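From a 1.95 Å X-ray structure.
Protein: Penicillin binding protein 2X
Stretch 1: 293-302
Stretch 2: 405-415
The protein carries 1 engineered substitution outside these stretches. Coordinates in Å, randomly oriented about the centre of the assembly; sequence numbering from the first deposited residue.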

# COMPACT_ATOMS: atom_id res chain seq x y z
N PRO A 293 -10.34 9.51 12.77
CA PRO A 293 -9.58 8.47 13.47
C PRO A 293 -9.84 8.31 14.94
O PRO A 293 -9.51 7.24 15.48
CB PRO A 293 -8.13 8.90 13.27
CG PRO A 293 -8.23 10.38 13.26
CD PRO A 293 -9.52 10.71 12.55
N GLY A 294 -10.39 9.33 15.61
CA GLY A 294 -10.63 9.22 17.04
C GLY A 294 -9.34 9.35 17.84
O GLY A 294 -8.32 9.87 17.35
N SER A 295 -9.37 8.79 19.05
CA SER A 295 -8.33 8.99 20.06
C SER A 295 -6.87 8.61 19.83
O SER A 295 -6.04 8.99 20.65
CB SER A 295 -8.83 8.47 21.42
OG SER A 295 -9.77 9.38 21.89
N THR A 296 -6.55 7.89 18.76
CA THR A 296 -5.15 7.62 18.45
C THR A 296 -4.50 8.94 18.07
O THR A 296 -3.28 9.08 18.17
CB THR A 296 -4.99 6.61 17.30
OG1 THR A 296 -5.76 7.07 16.18
CG2 THR A 296 -5.46 5.24 17.73
N MET A 297 -5.32 9.91 17.65
CA MET A 297 -4.82 11.23 17.28
C MET A 297 -4.24 11.95 18.52
O MET A 297 -3.42 12.83 18.37
CB MET A 297 -5.89 12.09 16.59
CG MET A 297 -5.41 13.46 16.12
SD MET A 297 -4.13 13.44 14.83
CE MET A 297 -5.07 12.86 13.43
N LYS A 298 -4.64 11.54 19.72
CA LYS A 298 -4.09 12.10 20.96
C LYS A 298 -2.58 11.85 21.09
O LYS A 298 -1.93 12.51 21.88
CB LYS A 298 -4.80 11.53 22.20
CG LYS A 298 -6.29 11.85 22.25
CD LYS A 298 -6.98 11.25 23.47
CE LYS A 298 -8.42 11.79 23.53
NZ LYS A 298 -9.33 10.99 24.36
N VAL A 299 -2.05 10.89 20.33
CA VAL A 299 -0.61 10.61 20.33
C VAL A 299 0.06 11.84 19.72
O VAL A 299 1.01 12.37 20.30
CB VAL A 299 -0.27 9.33 19.53
CG1 VAL A 299 1.23 9.13 19.38
CG2 VAL A 299 -0.86 8.09 20.20
N MET A 300 -0.45 12.29 18.57
CA MET A 300 0.09 13.48 17.91
C MET A 300 -0.09 14.70 18.82
O MET A 300 0.84 15.50 18.97
CB MET A 300 -0.60 13.75 16.57
CG MET A 300 -0.22 12.88 15.39
SD MET A 300 -0.52 11.10 15.49
CE MET A 300 1.03 10.54 16.14
N LEU A 301 -1.28 14.83 19.42
CA LEU A 301 -1.59 15.95 20.31
C LEU A 301 -0.62 16.05 21.46
O LEU A 301 -0.07 17.11 21.71
CB LEU A 301 -2.98 15.84 20.91
CG LEU A 301 -3.26 17.01 21.90
CD1 LEU A 301 -3.54 18.29 21.14
CD2 LEU A 301 -4.39 16.69 22.81
N LEU A 302 -0.45 14.95 22.17
CA LEU A 302 0.46 14.88 23.30
C LEU A 302 1.89 15.21 22.89
O LEU A 302 2.56 15.94 23.62
CB LEU A 302 0.42 13.49 23.94
CG LEU A 302 1.34 13.28 25.15
CD1 LEU A 302 0.98 14.22 26.28
CD2 LEU A 302 1.26 11.84 25.63
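Stretch 2 (405-415) QSSFGQGISVT

Stretch 2 packs as an irregular, mostly buried loop against the loop at P293 and G294 and one side of the helix that follows, held by one backbone hydrogen bond at a glycine–glycine contact and otherwise by close packing. The two segments bury 501 Å² between them.

The approach is tightest at G294 and G409, whose CA atoms lie 4.0 Å apart. Here G294 N donates to G409 O at 2.9 Å, with an angle of 152° at the hydrogen. G409 CA in turn makes a CA-H...O contact with G294 O at 3.4 Å. G409 has phi/psi of 72/31, and a CB on it would point toward stretch 1 and lie 2.0 Å from G294 O, a clash. The absence of a side chain therefore allows the close approach. G294 also has positive phi, but a CB there would point away.

As stretch 1 advances from G294 to L301, its nearest partners step back from G409 to S407, so the chains run in opposite order here. S295 lies near F408, CA to CA 4.9 Å, and L301 near S407, CA to CA 5.8 Å. M297 points toward the loop; its CG is 3.2 Å from S406 O and its CB 3.7 Å from G409 CA. One helical turn on, L301 CD1 meets S407 CB at 3.8 Å. K298 CE rests 3.5 Å from F408 CB, while K298 NZ bonds to S295 OG at 3.0 Å within stretch 1.

Within stretch 2, backbone bonds from F408 N and Q410 N to Q405 O, and from G409 N to S406 O, brace the turn. Beyond it the chain extends through I412 and V414, which both point toward stretch 1. P293 CD lies 4.2 Å from I412 CG2, and P293 CB 3.8 Å from V414 CG2. M297 CE reaches V414 CG1 at 4.2 Å, adding to this apolar patch.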

# COMPACT_ATOMS: atom_id res chain seq x y z
N GLN A 405 -11.77 19.81 18.30
CA GLN A 405 -12.19 18.41 18.23
C GLN A 405 -11.09 17.52 17.68
O GLN A 405 -10.98 16.37 18.08
CB GLN A 405 -13.43 18.27 17.36
CG GLN A 405 -14.71 18.83 17.98
CD GLN A 405 -15.86 18.89 16.99
OE1 GLN A 405 -15.67 19.08 15.78
NE2 GLN A 405 -17.07 18.76 17.50
N SER A 406 -10.30 18.05 16.74
CA SER A 406 -9.22 17.29 16.13
C SER A 406 -8.20 16.80 17.16
O SER A 406 -7.48 15.82 16.90
CB SER A 406 -8.50 18.09 15.03
OG SER A 406 -7.76 19.18 15.57
N SER A 407 -8.17 17.45 18.34
CA SER A 407 -7.26 17.06 19.42
C SER A 407 -7.56 15.64 19.93
O SER A 407 -6.68 15.00 20.51
CB SER A 407 -7.30 18.06 20.59
OG SER A 407 -8.51 17.96 21.32
N PHE A 408 -8.79 15.18 19.73
CA PHE A 408 -9.17 13.79 20.03
C PHE A 408 -9.63 13.06 18.76
O PHE A 408 -10.33 12.07 18.80
CB PHE A 408 -10.17 13.67 21.20
CG PHE A 408 -11.36 14.57 21.12
CD1 PHE A 408 -11.31 15.86 21.65
CD2 PHE A 408 -12.56 14.12 20.58
CE1 PHE A 408 -12.41 16.70 21.59
CE2 PHE A 408 -13.68 14.96 20.53
CZ PHE A 408 -13.60 16.25 21.03
N GLY A 409 -9.20 13.58 17.61
CA GLY A 409 -9.46 12.93 16.33
C GLY A 409 -10.86 12.94 15.77
O GLY A 409 -11.25 12.00 15.08
N GLN A 410 -11.63 14.00 16.06
CA GLN A 410 -12.94 14.18 15.46
C GLN A 410 -12.89 15.51 14.70
O GLN A 410 -12.12 16.39 15.05
CB GLN A 410 -14.04 14.24 16.51
CG GLN A 410 -14.10 13.04 17.46
CD GLN A 410 -14.66 11.75 16.87
OE1 GLN A 410 -14.74 10.75 17.59
NE2 GLN A 410 -15.08 11.76 15.59
N GLY A 411 -13.75 15.66 13.70
CA GLY A 411 -13.76 16.88 12.90
C GLY A 411 -12.57 16.98 11.96
O GLY A 411 -12.25 18.06 11.46
N ILE A 412 -11.91 15.85 11.74
CA ILE A 412 -10.76 15.73 10.85
C ILE A 412 -10.83 14.34 10.20
O ILE A 412 -11.16 13.37 10.86
CB ILE A 412 -9.42 15.95 11.60
CG1 ILE A 412 -8.24 15.91 10.63
CG2 ILE A 412 -9.20 14.93 12.71
CD1 ILE A 412 -6.93 16.37 11.23
N SER A 413 -10.56 14.27 8.90
CA SER A 413 -10.60 13.01 8.18
C SER A 413 -9.23 12.63 7.70
O SER A 413 -8.51 13.47 7.14
CB SER A 413 -11.52 13.11 6.98
OG SER A 413 -12.83 13.34 7.43
N VAL A 414 -8.88 11.37 7.90
CA VAL A 414 -7.58 10.82 7.50
C VAL A 414 -7.73 9.49 6.76
O VAL A 414 -8.82 8.92 6.73
CB VAL A 414 -6.70 10.53 8.74
CG1 VAL A 414 -6.56 11.76 9.62
CG2 VAL A 414 -7.25 9.35 9.56
N THR A 415 -6.62 9.02 6.18
CA THR A 415 -6.54 7.69 5.63
C THR A 415 -5.63 6.93 6.58
O THR A 415 -4.87 7.52 7.36
CB THR A 415 -5.89 7.64 4.24
OG1 THR A 415 -4.57 8.19 4.32
CG2 THR A 415 -6.69 8.43 3.27